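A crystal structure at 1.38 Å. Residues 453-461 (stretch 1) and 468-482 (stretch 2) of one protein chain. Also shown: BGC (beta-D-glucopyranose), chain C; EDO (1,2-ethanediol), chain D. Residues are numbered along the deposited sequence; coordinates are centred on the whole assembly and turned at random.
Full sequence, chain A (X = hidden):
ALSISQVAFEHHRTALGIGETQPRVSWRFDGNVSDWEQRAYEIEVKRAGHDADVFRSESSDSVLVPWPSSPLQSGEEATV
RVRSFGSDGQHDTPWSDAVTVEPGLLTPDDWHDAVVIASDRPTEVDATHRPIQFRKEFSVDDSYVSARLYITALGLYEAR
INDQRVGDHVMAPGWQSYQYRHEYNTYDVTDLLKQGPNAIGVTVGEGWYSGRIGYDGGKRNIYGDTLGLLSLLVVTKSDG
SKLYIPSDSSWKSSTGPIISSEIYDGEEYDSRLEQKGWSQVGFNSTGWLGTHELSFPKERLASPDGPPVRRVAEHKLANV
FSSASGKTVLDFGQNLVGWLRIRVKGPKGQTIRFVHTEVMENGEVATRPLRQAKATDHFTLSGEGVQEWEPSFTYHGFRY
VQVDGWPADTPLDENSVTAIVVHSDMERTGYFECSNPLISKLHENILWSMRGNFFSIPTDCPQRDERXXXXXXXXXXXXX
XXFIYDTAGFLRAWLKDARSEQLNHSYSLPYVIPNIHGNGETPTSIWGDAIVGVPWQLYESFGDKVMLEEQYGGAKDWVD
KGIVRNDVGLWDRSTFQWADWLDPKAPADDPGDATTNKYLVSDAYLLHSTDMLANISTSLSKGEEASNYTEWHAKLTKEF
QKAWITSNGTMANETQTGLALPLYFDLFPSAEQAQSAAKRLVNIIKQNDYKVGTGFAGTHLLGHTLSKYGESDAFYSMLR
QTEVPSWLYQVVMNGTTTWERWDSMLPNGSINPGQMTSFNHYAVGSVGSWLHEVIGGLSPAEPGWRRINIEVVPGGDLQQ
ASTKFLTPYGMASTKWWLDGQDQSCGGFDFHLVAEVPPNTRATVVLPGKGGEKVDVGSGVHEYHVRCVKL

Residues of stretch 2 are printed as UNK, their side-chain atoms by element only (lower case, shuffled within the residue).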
# COMPACT_ATOMS: atom_id res chain seq x y z
N ASN A 453 -0.16 3.44 -5.95
CA ASN A 453 -1.16 2.42 -5.78
C ASN A 453 -1.28 1.90 -4.33
O ASN A 453 -2.08 0.98 -4.09
CB ASN A 453 -0.89 1.27 -6.73
CG ASN A 453 -1.21 1.64 -8.16
OD1 ASN A 453 -2.39 1.84 -8.49
ND2 ASN A 453 -0.18 1.76 -9.01
N PHE A 454 -0.61 2.53 -3.37
CA PHE A 454 -0.88 2.28 -1.95
C PHE A 454 -1.61 3.52 -1.44
O PHE A 454 -1.01 4.44 -0.92
CB PHE A 454 0.42 1.93 -1.21
CG PHE A 454 0.79 0.47 -1.27
CD1 PHE A 454 1.06 -0.18 -2.47
CD2 PHE A 454 0.72 -0.29 -0.11
CE1 PHE A 454 1.38 -1.53 -2.49
CE2 PHE A 454 1.02 -1.65 -0.15
CZ PHE A 454 1.29 -2.26 -1.34
N PHE A 455 -2.90 3.57 -1.80
CA PHE A 455 -3.73 4.79 -1.60
C PHE A 455 -4.97 4.36 -0.83
O PHE A 455 -6.01 4.12 -1.48
CB PHE A 455 -4.10 5.38 -2.95
CG PHE A 455 -4.53 6.83 -2.94
CD1 PHE A 455 -5.82 7.20 -2.52
CD2 PHE A 455 -3.67 7.84 -3.33
CE1 PHE A 455 -6.20 8.52 -2.51
CE2 PHE A 455 -4.08 9.16 -3.33
CZ PHE A 455 -5.33 9.51 -2.91
N SER A 456 -4.83 4.16 0.49
CA SER A 456 -5.85 3.61 1.47
C SER A 456 -5.91 2.07 1.34
O SER A 456 -5.85 1.39 2.34
CB SER A 456 -7.25 4.31 1.39
OG SER A 456 -8.03 3.87 2.44
N ILE A 457 -6.10 1.58 0.10
CA ILE A 457 -6.13 0.16 -0.27
C ILE A 457 -5.08 -0.05 -1.37
O ILE A 457 -4.65 0.91 -2.01
CB ILE A 457 -7.54 -0.25 -0.75
CG1 ILE A 457 -7.92 0.50 -2.03
CG2 ILE A 457 -8.57 -0.07 0.34
CD1 ILE A 457 -9.01 -0.18 -2.84
N PRO A 458 -4.62 -1.29 -1.61
CA PRO A 458 -3.69 -1.57 -2.69
C PRO A 458 -4.45 -1.67 -4.01
O PRO A 458 -5.14 -2.66 -4.27
CB PRO A 458 -3.04 -2.89 -2.27
CG PRO A 458 -4.13 -3.58 -1.45
CD PRO A 458 -5.00 -2.48 -0.87
N THR A 459 -4.31 -0.63 -4.80
CA THR A 459 -5.08 -0.49 -6.03
C THR A 459 -4.35 -1.10 -7.23
O THR A 459 -3.12 -1.17 -7.26
CB THR A 459 -5.43 0.96 -6.38
OG1 THR A 459 -4.26 1.76 -6.50
CG2 THR A 459 -6.32 1.63 -5.36
N ASP A 460 -5.12 -1.58 -8.22
CA ASP A 460 -4.57 -1.98 -9.47
C ASP A 460 -3.93 -0.80 -10.21
O ASP A 460 -2.86 -0.92 -10.80
CB ASP A 460 -5.59 -2.65 -10.38
CG ASP A 460 -6.80 -1.80 -10.79
OD1 ASP A 460 -7.32 -1.03 -9.94
OD2 ASP A 460 -7.20 -1.94 -11.97
N CYS A 461 -4.65 0.33 -10.24
CA CYS A 461 -4.16 1.51 -10.93
C CYS A 461 -4.80 2.76 -10.32
O CYS A 461 -5.73 2.64 -9.55
CB CYS A 461 -4.44 1.47 -12.43
SG CYS A 461 -6.19 1.30 -12.87
N UNK A 468 -9.32 -0.26 -7.92
CA UNK A 468 -9.97 -1.19 -7.02
C UNK A 468 -8.91 -2.08 -6.36
O UNK A 468 -7.77 -2.23 -6.88
c UNK A 468 -12.85 -0.39 -7.82
c UNK A 468 -12.80 -2.29 -9.48
c UNK A 468 -10.95 -2.08 -7.81
c UNK A 468 -11.96 -1.32 -8.67
N UNK A 469 -9.32 -2.67 -5.24
CA UNK A 469 -8.37 -3.52 -4.48
C UNK A 469 -8.22 -4.92 -5.06
O UNK A 469 -8.66 -5.90 -4.46
N UNK A 470 -7.68 -4.97 -6.29
CA UNK A 470 -7.55 -6.25 -7.00
C UNK A 470 -6.62 -7.23 -6.26
O UNK A 470 -5.46 -6.95 -5.95
c UNK A 470 -10.95 -6.35 -11.59
c UNK A 470 -9.23 -7.91 -10.00
c UNK A 470 -9.97 -5.76 -10.81
c UNK A 470 -7.09 -6.00 -8.42
n UNK A 470 -9.60 -4.45 -10.65
c UNK A 470 -8.56 -4.37 -9.77
c UNK A 470 -10.20 -8.50 -10.76
c UNK A 470 -9.09 -6.53 -10.01
c UNK A 470 -11.07 -7.72 -11.54
c UNK A 470 -8.21 -5.62 -9.35
N UNK A 471 -7.20 -8.39 -5.96
CA UNK A 471 -6.55 -9.38 -5.09
C UNK A 471 -5.30 -10.01 -5.71
O UNK A 471 -4.30 -10.20 -5.06
c UNK A 471 -7.62 -10.40 -4.66
c UNK A 471 -8.59 -9.77 -3.70
o UNK A 471 -8.30 -10.93 -5.80
N UNK A 472 -5.38 -10.39 -6.99
CA UNK A 472 -4.25 -11.06 -7.59
C UNK A 472 -3.03 -10.16 -7.66
O UNK A 472 -1.89 -10.60 -7.45
N UNK A 473 -3.22 -8.87 -7.96
CA UNK A 473 -2.12 -7.96 -8.16
C UNK A 473 -1.30 -7.84 -6.85
O UNK A 473 -0.07 -7.86 -6.89
o UNK A 473 -3.12 -5.71 -10.76
c UNK A 473 -3.44 -6.54 -9.87
c UNK A 473 -2.59 -6.57 -8.61
o UNK A 473 -4.38 -7.37 -9.96
N UNK A 474 -1.98 -7.69 -5.71
CA UNK A 474 -1.27 -7.56 -4.46
C UNK A 474 -0.65 -8.89 -4.04
O UNK A 474 0.40 -8.90 -3.42
c UNK A 474 -1.29 -6.59 -2.11
c UNK A 474 -3.37 -7.62 -3.05
c UNK A 474 -2.11 -6.86 -3.37
c UNK A 474 -0.06 -5.71 -2.35
N UNK A 475 -1.28 -10.00 -4.40
CA UNK A 475 -0.66 -11.30 -4.16
C UNK A 475 0.72 -11.33 -4.85
O UNK A 475 1.74 -11.70 -4.24
c UNK A 475 -1.59 -12.43 -4.60
c UNK A 475 -1.12 -13.82 -4.27
n UNK A 475 -0.08 -15.67 -3.69
c UNK A 475 -0.02 -14.29 -3.66
n UNK A 475 -1.82 -14.92 -4.73
c UNK A 475 -1.18 -16.04 -4.36
N UNK A 476 0.77 -10.96 -6.11
CA UNK A 476 2.02 -10.98 -6.88
C UNK A 476 3.05 -9.98 -6.35
O UNK A 476 4.25 -10.29 -6.32
c UNK A 476 1.74 -10.68 -8.35
N UNK A 477 2.61 -8.81 -5.90
CA UNK A 477 3.53 -7.69 -5.62
C UNK A 477 4.00 -7.63 -4.15
O UNK A 477 4.97 -6.93 -3.89
c UNK A 477 3.80 -5.17 -5.94
c UNK A 477 3.56 -4.14 -5.04
c UNK A 477 4.89 -5.08 -6.80
c UNK A 477 4.45 -3.07 -4.95
c UNK A 477 5.54 -3.02 -5.80
c UNK A 477 2.87 -6.36 -6.02
c UNK A 477 5.77 -4.02 -6.71
N UNK A 478 3.32 -8.28 -3.19
CA UNK A 478 3.58 -7.91 -1.77
C UNK A 478 5.03 -8.28 -1.33
O UNK A 478 5.56 -7.57 -0.47
o UNK A 478 2.82 -9.75 -0.38
c UNK A 478 2.52 -8.46 -0.82
N UNK A 479 5.69 -9.31 -1.93
CA UNK A 479 7.05 -9.60 -1.56
C UNK A 479 7.96 -8.39 -1.83
O UNK A 479 8.87 -8.08 -1.05
c UNK A 479 7.51 -10.84 -2.34
c UNK A 479 9.05 -12.68 -2.74
c UNK A 479 8.89 -11.36 -2.01
n UNK A 479 11.90 -14.96 -2.96
n UNK A 479 10.38 -13.26 -2.61
n UNK A 479 9.70 -15.30 -3.54
c UNK A 479 10.66 -14.51 -3.05
N UNK A 480 7.73 -7.73 -2.96
CA UNK A 480 8.41 -6.51 -3.32
C UNK A 480 7.98 -5.35 -2.38
O UNK A 480 8.80 -4.60 -1.82
c UNK A 480 8.16 -6.16 -4.80
o UNK A 480 8.60 -7.24 -5.63
c UNK A 480 8.88 -4.88 -5.18
N UNK A 481 6.67 -5.17 -2.25
CA UNK A 481 6.12 -4.02 -1.55
C UNK A 481 6.63 -3.94 -0.11
O UNK A 481 7.00 -2.88 0.37
c UNK A 481 4.62 -4.13 -1.50
N UNK A 482 6.66 -5.10 0.59
CA UNK A 482 6.95 -5.15 1.98
C UNK A 482 8.44 -4.89 2.29
O UNK A 482 8.79 -4.67 3.47
c UNK A 482 5.18 -6.96 2.49
n UNK A 482 4.86 -8.16 2.97
o UNK A 482 4.30 -6.14 2.11
c UNK A 482 6.63 -6.53 2.56
C2 BGC C . -6.16 -5.86 -12.59
C3 BGC C . -6.26 -7.33 -12.84
C4 BGC C . -7.60 -7.86 -13.30
C5 BGC C . -7.98 -6.99 -14.40
C6 BGC C . -9.29 -7.55 -14.91
C1 BGC C . -6.75 -5.09 -13.76
O1 BGC C . -6.52 -3.71 -13.56
O2 BGC C . -4.82 -5.43 -12.73
O3 BGC C . -6.13 -7.94 -11.66
O4 BGC C . -7.67 -9.26 -13.68
O5 BGC C . -8.06 -5.57 -14.08
O6 BGC C . -9.80 -6.66 -15.90
C1 EDO D . -4.74 1.54 5.92
O1 EDO D . -5.39 2.31 4.85
C2 EDO D . -3.78 2.35 6.79
O2 EDO D . -2.37 2.32 6.32
O HOH W 1 -4.13 -4.51 -6.05

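Position 468 carries four carbons forked at the second, which makes it Leu-468. Its CA-to-CB bond points away from stretch 1, so the backbone does the work: N donates to Asp-460 OD1 at 2.9 Å, and O accepts from Asp-460 N at 3.0 Å. One aspartate thus answers both polar groups of one residue, and Leu-468 O also lies 3.3 Å from Thr-459 CA in a CA-H...O contact.

Position 469 has no side-chain atoms and is Gly-469. Its CA approaches Pro-458 O at 3.3 Å, nearly in line through the hydrogen, while its N sits 3.5 Å from Ile-457 CD1. An ideal CB here would stand a tight 3.5 Å from that same CD1, so the bare backbone suits the close pass.

Position 470 shows one carbon, then fused five- and six-membered rings holding eight carbons and one nitrogen: Trp-470. It takes the N-cap position, and its CD1 lies 3.3 Å from Asp-460 CG, an oblique approach. One face of the ring is covered by the glucose, at C4.

Position 471, one carbon bearing an oxygen and a carbon, is Thr-471; it points away and opens the helix. Position 472 again lacks a side chain and is Gly-472, with no contact to stretch 1.

At 473, two carbons end in two oxygens, giving Asp-473. One of these, OD2, is 4.0 Å from Asp-460 CB, but the carboxylate is spent on sugar: BGC O3 donates to OD1 at 2.5 Å and BGC O2 to OD2 at 2.6 Å.

Position 474 has four carbons forked at the first, one arm two carbons long: Ile-474. Its CG1 packs 4.1 Å from Pro-458 CB, and its CD1 reaches Phe-454 CZ at 3.8 Å.

Position 475, a carbon and a five-membered ring of three carbons and two nitrogens, is His-475, and 476, a single carbon, is Ala-476; both are out of reach. Position 477 bears a carbon and a six-carbon ring: Phe-477, whose CE2 lies 4.2 Å from Phe-454 CE1, with that atom at the edge of the Phe-477 ring.

Position 478, one carbon and one oxygen, is Ser-478, without contact. Position 479, three carbons, a nitrogen, and a carbon with two more nitrogens, is Arg-479, bonded elsewhere in the structure. Position 480, a carbon carrying an oxygen and a carbon, is Thr-480, also out of reach. At 481 a lone carbon marks Ala-481, and its CB meets Phe-454 CZ at 3.8 Å. Position 482, two carbons then an oxygen and a nitrogen, is Asn-482, too distant to touch.

The contact joins two designs. Before the helix, backbone polarity is paired through Asp-460, and a water donates to Pro-458 O and Trp-470 O, 2.8 Å from each. Along the helix, Ile-474, Phe-477 and Ala-481 receive the Phe-454 ring. Asp-460 also binds ligand, its OD2 accepting from BGC O1 at 2.5 Å, so the scaffold holding the stretches together also presents carboxylates to the sugar.

Stretch 2 468-482: LGWTGDIHAFSRTAN
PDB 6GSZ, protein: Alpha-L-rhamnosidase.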